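Local coordinates for monomethylamine corrinoid protein 1 (Methanosarcina barkeri, PDB 3EZX) that carries methyl groups on a bound corrinoid cofactor from the methyltransferase partner MtmB to MtbA in methanogenesis from methylamine, at residues I5-L9 / L24-A28; R10-V14 / V45-V50; L94-A100 / V147-A153; V178-G183 / I195-A201. All blocks are in the same frame, centred on the assembly; numbering follows the deposited sequence.

In the fold
The four contacts fall into two pairs, one on each side of the chain's centre. Contacts 1 and 2 come first along the chain. They share helix 3-14 in the N-terminal helical bundle, and their centres are 12 Å apart. There Leu24 CD1 packs on Ala12 CB at 3.9 Å. Contacts 3 and 4 follow in the C-terminal Rossmann-type domain, with centres 9 Å apart. They meet in the parallel sheet, where strands 147-152 and 179-183 are neighbours. The centres of contacts 2 and 3 are 27 Å apart. The corrinoid lies between these two domains. Contacts 2, 3 and 4 each supply residues to its pocket, while contact 1 lies away from it.

Contact 1 of 4, residues I5-L9 / L24-A28; sequences IFDKL and LCKEA
Ile5 meets the 24-28 segment mainly through one branch. Its CG1 lies against the methyl group of Ala28, with Ile5 CG1 3.5 Å from Ala28 CB. CG1 stands opposite the backbone N (chi1 -169°), which sends this branch across to the other helix. At its end, Ile5 CD1 is 4.0 Å from Leu24 CD2. The extended Glu27 chain runs past Ile5 the other way and sets its carboxylate oxygen OE2 beside Ile5 CD1, 3.4 Å away. Lys8 NZ stays 4.4 Å from Glu27 OE2, beyond a salt bridge, so the charges probably attract only loosely. An alanine in place of Ile5 removes everything beyond CB, and would probably open a gap beside Ala28 and leave Leu24 CD2 with less to pack on. Leu9 and Leu24 also pass each other in opposite directions. Leu9 CD2 rests on Leu24 CB at 3.5 Å, and Leu24 CD1 reaches Lys8 O at 3.6 Å. With CG opposite its carbonyl carbon (chi1 -63°), Leu24 extends toward helix 3-14. Ile38 of helix 35-55 touches Leu9, Cys25 and Ala28 and so covers the inner side. The two segments run at 165° to each other, with axes 10.1 Å apart. This is an antiparallel helix pair within the N-terminal helical bundle of a B12-binding protein.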
loop_
_atom_site.group_PDB
_atom_site.type_symbol
_atom_site.label_atom_id
_atom_site.label_comp_id
_atom_site.label_asym_id
_atom_site.label_seq_id
_atom_site.Cartn_x
_atom_site.Cartn_y
_atom_site.Cartn_z
ATOM N N ILE A 5 3.418 19.469 14.626
ATOM C CA ILE A 5 4.287 18.654 13.787
ATOM C C ILE A 5 3.511 17.898 12.709
ATOM O O ILE A 5 4.074 17.496 11.706
ATOM C CB ILE A 5 5.149 17.689 14.647
ATOM C CG1 ILE A 5 6.244 17.060 13.772
ATOM C CG2 ILE A 5 4.275 16.650 15.284
ATOM C CD1 ILE A 5 7.089 18.091 13.016
ATOM N N PHE A 6 2.215 17.708 12.920
ATOM C CA PHE A 6 1.394 17.055 11.909
ATOM C C PHE A 6 1.266 18.003 10.703
ATOM O O PHE A 6 1.467 17.607 9.549
ATOM C CB PHE A 6 0.000 16.734 12.451
ATOM C CG PHE A 6 -0.036 15.541 13.361
ATOM C CD1 PHE A 6 0.691 14.399 13.051
ATOM C CD2 PHE A 6 -0.826 15.540 14.502
ATOM C CE1 PHE A 6 0.636 13.273 13.859
ATOM C CE2 PHE A 6 -0.892 14.419 15.319
ATOM C CZ PHE A 6 -0.156 13.277 14.995
ATOM N N ASP A 7 0.935 19.260 10.980
ATOM C CA ASP A 7 0.791 20.268 9.943
ATOM C C ASP A 7 2.108 20.428 9.170
ATOM O O ASP A 7 2.103 20.565 7.944
ATOM C CB ASP A 7 0.379 21.617 10.557
ATOM C CG ASP A 7 -0.922 21.541 11.359
ATOM O OD1 ASP A 7 -1.908 20.949 10.876
ATOM O OD2 ASP A 7 -0.960 22.095 12.478
ATOM N N LYS A 8 3.231 20.408 9.886
ATOM C CA LYS A 8 4.539 20.538 9.251
ATOM C C LYS A 8 4.802 19.371 8.299
ATOM O O LYS A 8 5.366 19.543 7.212
ATOM C CB LYS A 8 5.643 20.597 10.309
ATOM C CG LYS A 8 5.699 21.890 11.099
ATOM C CD LYS A 8 6.952 21.948 11.958
ATOM C CE LYS A 8 7.077 23.299 12.649
ATOM N NZ LYS A 8 8.356 23.429 13.410
ATOM N N LEU A 9 4.402 18.179 8.727
ATOM C CA LEU A 9 4.560 16.982 7.917
ATOM C C LEU A 9 3.624 17.107 6.720
ATOM O O LEU A 9 4.011 16.857 5.579
ATOM C CB LEU A 9 4.209 15.742 8.744
ATOM C CG LEU A 9 5.197 15.432 9.872
ATOM C CD1 LEU A 9 4.608 14.421 10.840
ATOM C CD2 LEU A 9 6.500 14.925 9.269
ATOM N N LEU A 24 11.706 15.962 9.597
ATOM C CA LEU A 24 10.501 16.132 10.396
ATOM C C LEU A 24 9.989 14.797 10.919
ATOM O O LEU A 24 9.459 14.708 12.022
ATOM C CB LEU A 24 9.424 16.809 9.558
ATOM C CG LEU A 24 9.778 18.223 9.082
ATOM C CD1 LEU A 24 8.728 18.737 8.105
ATOM C CD2 LEU A 24 9.875 19.130 10.284
ATOM N N CYS A 25 10.152 13.754 10.119
ATOM C CA CYS A 25 9.715 12.433 10.529
ATOM C C CYS A 25 10.529 12.025 11.744
ATOM O O CYS A 25 10.026 11.366 12.651
ATOM C CB CYS A 25 9.924 11.429 9.398
ATOM S SG CYS A 25 8.595 11.391 8.196
ATOM N N LYS A 26 11.792 12.430 11.760
ATOM C CA LYS A 26 12.664 12.115 12.877
ATOM C C LYS A 26 12.290 12.991 14.066
ATOM O O LYS A 26 12.270 12.523 15.207
ATOM C CB LYS A 26 14.128 12.347 12.501
ATOM C CG LYS A 26 14.656 11.403 11.437
ATOM C CD LYS A 26 16.092 11.737 11.061
ATOM C CE LYS A 26 16.597 10.814 9.964
ATOM N NZ LYS A 26 17.989 11.134 9.551
ATOM N N GLU A 27 11.989 14.259 13.794
ATOM C CA GLU A 27 11.610 15.201 14.843
ATOM C C GLU A 27 10.370 14.719 15.572
ATOM O O GLU A 27 10.327 14.691 16.801
ATOM C CB GLU A 27 11.326 16.587 14.257
ATOM C CG GLU A 27 10.910 17.619 15.303
ATOM C CD GLU A 27 10.487 18.944 14.696
ATOM O OE1 GLU A 27 11.232 19.488 13.854
ATOM O OE2 GLU A 27 9.407 19.445 15.068
ATOM N N ALA A 28 9.357 14.349 14.801
ATOM C CA ALA A 28 8.109 13.879 15.369
ATOM C C ALA A 28 8.349 12.563 16.079
ATOM O O ALA A 28 7.872 12.346 17.196
ATOM C CB ALA A 28 7.077 13.698 14.269
#

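Contact 2 of 4, residues R10-V14 / V45-V50; sequences RDAIV and VGMKIV
Arg10 and Gly46 mark the close passage of the two helices, with Arg10 CA 4.1 Å from Gly46 CA. The segment axes come within 7.6 Å and run in broadly the same direction, 33° apart. Gly46 permits this approach. A CB on it would point at helix 3-14 and run into the carbonyl of Arg10. Instead, Gly46 CA makes a CA-H...O contact with Arg10 O at 3.5 Å. Further along, Val14 and Val50 come together, and Val50 CG2 packs against the backbone of Val14. Val14 CG2 also lies 4.1 Å from Ile49 CG2. Ile13 sends CG2 over the backbone between Gly46 and Met47, and Ile13 CG2 is 4.1 Å from Met47 SD. The aliphatic part of Arg10 crosses Val45 and Ile49 at a slant. Arg10 CD is 3.8 Å from Val45 CG1, and Ile49 CD1 touches the same carbon. A bend at chi3 (68°) then turns the guanidinium back to its own helix. There Arg10 NE forms a salt bridge with Asp11 OD1 at 3.0 Å, approaching from above the carboxylate plane (53° out of it). Ser67 of helix 61-82 hydrogen-bonds the carbonyl of Ile13. Met47 touches the bound 5-hydroxybenzimidazolylcobamide. The contact is a glycine-mediated helix crossing in the N-terminal bundle, which here forms part of the corrinoid pocket.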
loop_
_atom_site.group_PDB
_atom_site.type_symbol
_atom_site.label_atom_id
_atom_site.label_comp_id
_atom_site.label_asym_id
_atom_site.label_seq_id
_atom_site.Cartn_x
_atom_site.Cartn_y
_atom_site.Cartn_z
ATOM N N ARG A 10 2.387 17.501 6.991
ATOM C CA ARG A 10 1.397 17.683 5.940
ATOM C C ARG A 10 1.905 18.681 4.899
ATOM O O ARG A 10 1.849 18.418 3.695
ATOM C CB ARG A 10 0.088 18.200 6.545
ATOM C CG ARG A 10 -0.920 18.717 5.533
ATOM C CD ARG A 10 -1.932 19.624 6.207
ATOM N NE ARG A 10 -1.327 20.872 6.674
ATOM C CZ ARG A 10 -1.955 21.776 7.422
ATOM N NH1 ARG A 10 -3.212 21.575 7.796
ATOM N NH2 ARG A 10 -1.331 22.882 7.798
ATOM N N ASP A 11 2.405 19.822 5.372
ATOM C CA ASP A 11 2.903 20.871 4.483
ATOM C C ASP A 11 4.166 20.502 3.716
ATOM O O ASP A 11 4.368 20.960 2.591
ATOM C CB ASP A 11 3.147 22.171 5.261
ATOM C CG ASP A 11 1.879 22.729 5.888
ATOM O OD1 ASP A 11 0.796 22.564 5.286
ATOM O OD2 ASP A 11 1.965 23.345 6.975
ATOM N N ALA A 12 5.021 19.682 4.318
ATOM C CA ALA A 12 6.256 19.279 3.654
ATOM C C ALA A 12 5.929 18.551 2.355
ATOM O O ALA A 12 6.656 18.669 1.364
ATOM C CB ALA A 12 7.073 18.385 4.567
ATOM N N ILE A 13 4.833 17.797 2.368
ATOM C CA ILE A 13 4.392 17.062 1.190
ATOM C C ILE A 13 3.742 18.037 0.205
ATOM O O ILE A 13 4.071 18.054 -0.984
ATOM C CB ILE A 13 3.370 15.966 1.568
ATOM C CG1 ILE A 13 4.013 14.959 2.520
ATOM C CG2 ILE A 13 2.883 15.247 0.321
ATOM C CD1 ILE A 13 5.186 14.212 1.920
ATOM N N VAL A 14 2.829 18.861 0.712
ATOM C CA VAL A 14 2.137 19.838 -0.118
ATOM C C VAL A 14 3.113 20.776 -0.824
ATOM O O VAL A 14 2.895 21.146 -1.976
ATOM C CB VAL A 14 1.150 20.695 0.715
ATOM C CG1 VAL A 14 0.412 21.661 -0.196
ATOM C CG2 VAL A 14 0.154 19.799 1.452
ATOM N N VAL A 45 -2.318 13.118 5.057
ATOM C CA VAL A 45 -3.176 14.301 4.985
ATOM C C VAL A 45 -2.681 15.206 3.867
ATOM O O VAL A 45 -3.468 15.721 3.068
ATOM C CB VAL A 45 -3.159 15.135 6.306
ATOM C CG1 VAL A 45 -4.003 16.401 6.146
ATOM C CG2 VAL A 45 -3.688 14.308 7.462
ATOM N N GLY A 46 -1.365 15.397 3.827
ATOM C CA GLY A 46 -0.748 16.227 2.811
ATOM C C GLY A 46 -0.870 15.608 1.432
ATOM O O GLY A 46 -1.178 16.308 0.470
ATOM N N MET A 47 -0.630 14.302 1.316
ATOM C CA MET A 47 -0.732 13.648 0.011
ATOM C C MET A 47 -2.136 13.800 -0.580
ATOM O O MET A 47 -2.299 13.897 -1.797
ATOM C CB MET A 47 -0.381 12.162 0.109
ATOM C CG MET A 47 -0.070 11.503 -1.249
ATOM S SD MET A 47 1.465 12.128 -2.016
ATOM C CE MET A 47 0.803 13.435 -3.015
ATOM N N LYS A 48 -3.146 13.818 0.286
ATOM C CA LYS A 48 -4.525 13.979 -0.153
ATOM C C LYS A 48 -4.724 15.378 -0.728
ATOM O O LYS A 48 -5.301 15.535 -1.799
ATOM C CB LYS A 48 -5.485 13.763 1.015
ATOM C CG LYS A 48 -6.949 13.915 0.635
ATOM C CD LYS A 48 -7.863 13.725 1.834
ATOM C CE LYS A 48 -9.329 13.858 1.436
ATOM N NZ LYS A 48 -10.238 13.686 2.606
ATOM N N ILE A 49 -4.244 16.394 -0.014
ATOM C CA ILE A 49 -4.368 17.773 -0.481
ATOM C C ILE A 49 -3.668 17.948 -1.826
ATOM O O ILE A 49 -4.199 18.591 -2.734
ATOM C CB ILE A 49 -3.759 18.767 0.531
ATOM C CG1 ILE A 49 -4.605 18.788 1.806
ATOM C CG2 ILE A 49 -3.649 20.154 -0.093
ATOM C CD1 ILE A 49 -4.044 19.662 2.916
ATOM N N VAL A 50 -2.475 17.369 -1.946
ATOM C CA VAL A 50 -1.694 17.445 -3.176
ATOM C C VAL A 50 -2.432 16.719 -4.291
ATOM O O VAL A 50 -2.288 17.050 -5.468
ATOM C CB VAL A 50 -0.291 16.809 -2.990
ATOM C CG1 VAL A 50 0.468 16.803 -4.313
ATOM C CG2 VAL A 50 0.495 17.587 -1.942
#

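Contact 3 of 4, residues L94-A100 / V147-A153; sequences LAITFVA and VLLVGSA
The Phe98 ring lies over the backbone of the neighbouring strand at Gly151. Gly151 CA sits 3.6 Å from the ring centroid, 20° off the normal, in a CH-pi contact. Val150 O is over the same face, and Leu149 CB is at the ring edge. Phe98 CG stands between its backbone N and carbonyl carbon (chi1 58°), which folds the ring across to the other strand. An alanine at Phe98 removes the ring, and would probably take away the CH-pi partner of Gly151 CA and open a gap beside Leu149 CB. On the same side of the sheet, Ile96 and Leu149 lie side by side and point the same way, with Ile96 CD1 3.8 Å from Leu149 CD2. The Ile96 side chain crosses that of Val147 at a slant, bringing CD1 near Val147 CG1. The strands are parallel neighbours in the parallel sheet of the Rossmann-type B12-binding domain. Six backbone hydrogen bonds join them, from Leu148 N to Leu94 O at 2.8 Å through to Ala100 N to Ser152 O at 2.7 Å. The other side of the sheet carries Ala95, Thr97, Val99, Leu148, Val150 and Ser152, and helix 107-118 packs on it. There Thr97 and Val150 stand alongside each other, with Thr97 CG2 3.6 Å from Val150 CB. Ser152 CB packs near Val99 CG2 at 4.1 Å. Beyond CB, Ser152 OG hydrogen-bonds N3B of the bound corrinoid.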
loop_
_atom_site.group_PDB
_atom_site.type_symbol
_atom_site.label_atom_id
_atom_site.label_comp_id
_atom_site.label_asym_id
_atom_site.label_seq_id
_atom_site.Cartn_x
_atom_site.Cartn_y
_atom_site.Cartn_z
ATOM N N LEU A 94 1.387 -16.623 4.478
ATOM C CA LEU A 94 2.290 -16.027 3.505
ATOM C C LEU A 94 1.559 -15.011 2.640
ATOM O O LEU A 94 0.544 -15.329 2.019
ATOM C CB LEU A 94 2.877 -17.105 2.596
ATOM C CG LEU A 94 3.762 -16.567 1.463
ATOM C CD1 LEU A 94 5.096 -16.129 2.047
ATOM C CD2 LEU A 94 3.963 -17.639 0.404
ATOM N N ALA A 95 2.078 -13.791 2.599
ATOM C CA ALA A 95 1.464 -12.753 1.793
ATOM C C ALA A 95 2.336 -12.457 0.583
ATOM O O ALA A 95 3.527 -12.179 0.710
ATOM C CB ALA A 95 1.279 -11.493 2.617
ATOM N N ILE A 96 1.734 -12.543 -0.594
ATOM C CA ILE A 96 2.414 -12.262 -1.851
ATOM C C ILE A 96 1.879 -10.907 -2.301
ATOM O O ILE A 96 0.731 -10.810 -2.755
ATOM C CB ILE A 96 2.082 -13.347 -2.913
ATOM C CG1 ILE A 96 2.527 -14.737 -2.406
ATOM C CG2 ILE A 96 2.754 -12.992 -4.231
ATOM C CD1 ILE A 96 2.100 -15.874 -3.326
ATOM N N THR A 97 2.704 -9.871 -2.151
ATOM C CA THR A 97 2.319 -8.505 -2.494
ATOM C C THR A 97 2.798 -8.004 -3.847
ATOM O O THR A 97 3.924 -8.284 -4.266
ATOM C CB THR A 97 2.828 -7.503 -1.416
ATOM O OG1 THR A 97 4.226 -7.722 -1.158
ATOM C CG2 THR A 97 2.039 -7.659 -0.109
ATOM N N PHE A 98 1.955 -7.222 -4.512
ATOM C CA PHE A 98 2.321 -6.728 -5.833
ATOM C C PHE A 98 1.474 -5.537 -6.272
ATOM O O PHE A 98 0.416 -5.271 -5.713
ATOM C CB PHE A 98 2.124 -7.859 -6.833
ATOM C CG PHE A 98 0.715 -8.384 -6.854
ATOM C CD1 PHE A 98 -0.215 -7.867 -7.743
ATOM C CD2 PHE A 98 0.308 -9.366 -5.956
ATOM C CE1 PHE A 98 -1.536 -8.314 -7.737
ATOM C CE2 PHE A 98 -1.007 -9.818 -5.942
ATOM C CZ PHE A 98 -1.932 -9.291 -6.837
ATOM N N VAL A 99 1.961 -4.817 -7.274
ATOM C CA VAL A 99 1.242 -3.691 -7.837
ATOM C C VAL A 99 0.909 -4.140 -9.263
ATOM O O VAL A 99 1.762 -4.687 -9.954
ATOM C CB VAL A 99 2.123 -2.434 -7.881
ATOM C CG1 VAL A 99 1.317 -1.261 -8.413
ATOM C CG2 VAL A 99 2.670 -2.137 -6.498
ATOM N N ALA A 100 -0.328 -3.915 -9.693
ATOM C CA ALA A 100 -0.782 -4.311 -11.026
ATOM C C ALA A 100 0.158 -3.946 -12.176
ATOM O O ALA A 100 0.981 -3.034 -12.065
ATOM C CB ALA A 100 -2.155 -3.729 -11.290
ATOM N N VAL A 147 -1.949 -18.907 1.932
ATOM C CA VAL A 147 -1.523 -17.831 1.038
ATOM C C VAL A 147 -2.539 -16.711 0.837
ATOM O O VAL A 147 -3.725 -16.960 0.624
ATOM C CB VAL A 147 -1.134 -18.404 -0.347
ATOM C CG1 VAL A 147 -0.800 -17.284 -1.316
ATOM C CG2 VAL A 147 0.066 -19.336 -0.205
ATOM N N LEU A 148 -2.043 -15.477 0.918
ATOM C CA LEU A 148 -2.850 -14.271 0.735
ATOM C C LEU A 148 -2.266 -13.430 -0.392
ATOM O O LEU A 148 -1.094 -13.053 -0.351
ATOM C CB LEU A 148 -2.872 -13.429 2.016
ATOM C CG LEU A 148 -3.486 -12.025 1.919
ATOM C CD1 LEU A 148 -4.947 -12.105 1.481
ATOM C CD2 LEU A 148 -3.372 -11.334 3.273
ATOM N N LEU A 149 -3.080 -13.143 -1.399
ATOM C CA LEU A 149 -2.629 -12.334 -2.519
ATOM C C LEU A 149 -3.045 -10.888 -2.289
ATOM O O LEU A 149 -4.228 -10.557 -2.378
ATOM C CB LEU A 149 -3.227 -12.851 -3.829
ATOM C CG LEU A 149 -2.872 -14.300 -4.185
ATOM C CD1 LEU A 149 -3.504 -14.677 -5.522
ATOM C CD2 LEU A 149 -1.354 -14.462 -4.241
ATOM N N VAL A 150 -2.066 -10.038 -1.989
ATOM C CA VAL A 150 -2.302 -8.617 -1.741
ATOM C C VAL A 150 -1.916 -7.798 -2.981
ATOM O O VAL A 150 -0.730 -7.635 -3.282
ATOM C CB VAL A 150 -1.460 -8.119 -0.537
ATOM C CG1 VAL A 150 -1.919 -6.738 -0.118
ATOM C CG2 VAL A 150 -1.564 -9.098 0.619
ATOM N N GLY A 151 -2.911 -7.275 -3.692
ATOM C CA GLY A 151 -2.625 -6.500 -4.892
ATOM C C GLY A 151 -2.946 -5.013 -4.860
ATOM O O GLY A 151 -3.932 -4.585 -4.258
ATOM N N SER A 152 -2.107 -4.217 -5.518
ATOM C CA SER A 152 -2.307 -2.773 -5.576
ATOM C C SER A 152 -2.546 -2.285 -6.990
ATOM O O SER A 152 -2.140 -2.918 -7.959
ATOM C CB SER A 152 -1.095 -2.024 -5.009
ATOM O OG SER A 152 -1.105 -1.998 -3.598
ATOM N N ALA A 153 -3.196 -1.135 -7.090
ATOM C CA ALA A 153 -3.487 -0.506 -8.367
ATOM C C ALA A 153 -4.065 0.877 -8.078
ATOM O O ALA A 153 -5.132 1.001 -7.476
ATOM C CB ALA A 153 -4.477 -1.349 -9.156
HETATM O O HOH W 1 -0.269 -4.290 -2.895
#

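Contact 4 of 4, residues V178-G183 / I195-A201; sequences VKCMFG and IGADATA
The Phe182 ring meets the 195-201 loop at its edge, where Ala197 CB lies in the ring plane, 3.9 Å from Phe182 CD1. The Ile195 and Phe182 side chains cross at a slant, with Ile195 CD1 4.1 Å from Phe182 CD1. Leu165 and Gln162 of helix 161-171 also touch this phenylalanine side chain. Phe182 belongs to an outermost strand of the parallel sheet in the Rossmann-type B12-binding domain. The loop passes the edge of that strand at a steep angle, their end-to-end directions 66° apart, on its way from helix 189-195 to helix 204-213. The other flat group is the carboxylate of Asp198. Its OD1 lies 3.4 Å from Lys179 CA, beside the backbone of the strand. Its OD2 forms a salt bridge with Arg175, which probably balances its charge. The Asp198 backbone makes the main bond to the strand: Asp198 N donates to Cys180 O at 2.8 Å, in the carbonyl plane. Ala199 N adds a weak bond to the same oxygen, so two N-H groups grip Cys180 O. One residue on, Met181 and Ala199 form a single backbone bridge. Lys179 turns its chain away from the loop, and its NZ pairs with the C-terminal carboxylate of Met215. Met181, Phe182, Gly183 and Ala201 line the corrinoid pocket, and Met181 O makes a weak hydrogen bond to the cofactor. The Met181 side chain leaves with CG opposite its backbone N (chi1 -179°), which places Met181 CG 3.7 Å from Thr200 N.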
loop_
_atom_site.group_PDB
_atom_site.type_symbol
_atom_site.label_atom_id
_atom_site.label_comp_id
_atom_site.label_asym_id
_atom_site.label_seq_id
_atom_site.Cartn_x
_atom_site.Cartn_y
_atom_site.Cartn_z
ATOM N N VAL A 178 -6.385 -20.059 -2.113
ATOM C CA VAL A 178 -5.790 -18.801 -1.666
ATOM C C VAL A 178 -6.824 -17.688 -1.483
ATOM O O VAL A 178 -7.852 -17.658 -2.162
ATOM C CB VAL A 178 -4.717 -18.285 -2.659
ATOM C CG1 VAL A 178 -3.659 -19.351 -2.882
ATOM C CG2 VAL A 178 -5.371 -17.877 -3.976
ATOM N N LYS A 179 -6.538 -16.773 -0.563
ATOM C CA LYS A 179 -7.418 -15.641 -0.284
ATOM C C LYS A 179 -6.882 -14.427 -1.054
ATOM O O LYS A 179 -5.671 -14.215 -1.111
ATOM C CB LYS A 179 -7.433 -15.383 1.227
ATOM C CG LYS A 179 -6.039 -15.346 1.825
ATOM C CD LYS A 179 -5.997 -15.754 3.292
ATOM C CE LYS A 179 -4.547 -15.770 3.772
ATOM N NZ LYS A 179 -4.360 -16.246 5.161
ATOM N N CYS A 180 -7.777 -13.641 -1.651
ATOM C CA CYS A 180 -7.370 -12.474 -2.439
ATOM C C CYS A 180 -7.875 -11.124 -1.937
ATOM O O CYS A 180 -9.078 -10.914 -1.805
ATOM C CB CYS A 180 -7.820 -12.648 -3.892
ATOM S SG CYS A 180 -7.033 -14.012 -4.752
ATOM N N MET A 181 -6.944 -10.210 -1.681
ATOM C CA MET A 181 -7.279 -8.868 -1.215
ATOM C C MET A 181 -6.650 -7.830 -2.144
ATOM O O MET A 181 -5.427 -7.772 -2.283
ATOM C CB MET A 181 -6.780 -8.657 0.227
ATOM C CG MET A 181 -7.107 -7.278 0.815
ATOM S SD MET A 181 -6.597 -7.055 2.552
ATOM C CE MET A 181 -4.843 -6.834 2.367
ATOM N N PHE A 182 -7.487 -7.027 -2.793
ATOM C CA PHE A 182 -7.001 -5.982 -3.686
ATOM C C PHE A 182 -7.252 -4.608 -3.060
ATOM O O PHE A 182 -8.169 -4.446 -2.260
ATOM C CB PHE A 182 -7.693 -6.060 -5.054
ATOM C CG PHE A 182 -7.282 -7.247 -5.881
ATOM C CD1 PHE A 182 -8.064 -8.399 -5.914
ATOM C CD2 PHE A 182 -6.111 -7.210 -6.632
ATOM C CE1 PHE A 182 -7.682 -9.496 -6.680
ATOM C CE2 PHE A 182 -5.720 -8.302 -7.401
ATOM C CZ PHE A 182 -6.507 -9.447 -7.427
ATOM N N GLY A 183 -6.428 -3.628 -3.414
ATOM C CA GLY A 183 -6.594 -2.287 -2.873
ATOM C C GLY A 183 -6.041 -1.224 -3.804
ATOM O O GLY A 183 -5.693 -1.516 -4.948
ATOM N N ILE A 195 -15.489 -9.046 -9.655
ATOM C CA ILE A 195 -14.463 -9.982 -10.093
ATOM C C ILE A 195 -14.561 -11.279 -9.293
ATOM O O ILE A 195 -14.683 -12.359 -9.866
ATOM C CB ILE A 195 -13.041 -9.382 -9.933
ATOM C CG1 ILE A 195 -12.829 -8.900 -8.495
ATOM C CG2 ILE A 195 -12.849 -8.238 -10.918
ATOM C CD1 ILE A 195 -11.424 -8.411 -8.214
ATOM N N GLY A 196 -14.515 -11.168 -7.968
ATOM C CA GLY A 196 -14.615 -12.346 -7.126
ATOM C C GLY A 196 -13.587 -12.407 -6.015
ATOM O O GLY A 196 -13.230 -13.492 -5.560
ATOM N N ALA A 197 -13.119 -11.243 -5.571
ATOM C CA ALA A 197 -12.117 -11.159 -4.511
ATOM C C ALA A 197 -12.701 -11.423 -3.126
ATOM O O ALA A 197 -13.912 -11.583 -2.973
ATOM C CB ALA A 197 -11.449 -9.794 -4.539
ATOM N N ASP A 198 -11.830 -11.456 -2.121
ATOM C CA ASP A 198 -12.251 -11.713 -0.749
ATOM C C ASP A 198 -12.293 -10.471 0.134
ATOM O O ASP A 198 -12.911 -10.495 1.201
ATOM C CB ASP A 198 -11.335 -12.755 -0.095
ATOM C CG ASP A 198 -11.265 -14.047 -0.882
ATOM O OD1 ASP A 198 -10.803 -15.068 -0.327
ATOM O OD2 ASP A 198 -11.667 -14.038 -2.060
ATOM N N ALA A 199 -11.642 -9.389 -0.293
ATOM C CA ALA A 199 -11.640 -8.173 0.515
ATOM C C ALA A 199 -10.987 -6.939 -0.107
ATOM O O ALA A 199 -10.895 -6.794 -1.330
ATOM C CB ALA A 199 -10.987 -8.461 1.865
ATOM N N THR A 200 -10.560 -6.050 0.785
ATOM C CA THR A 200 -9.897 -4.791 0.458
ATOM C C THR A 200 -9.810 -3.954 1.728
ATOM O O THR A 200 -10.500 -4.225 2.709
ATOM C CB THR A 200 -10.673 -3.972 -0.602
ATOM O OG1 THR A 200 -10.103 -2.658 -0.697
ATOM C CG2 THR A 200 -12.138 -3.860 -0.225
ATOM N N ALA A 201 -8.949 -2.946 1.709
ATOM C CA ALA A 201 -8.783 -2.059 2.849
ATOM C C ALA A 201 -8.625 -0.641 2.320
ATOM O O ALA A 201 -8.520 -0.429 1.112
ATOM C CB ALA A 201 -7.563 -2.462 3.660
#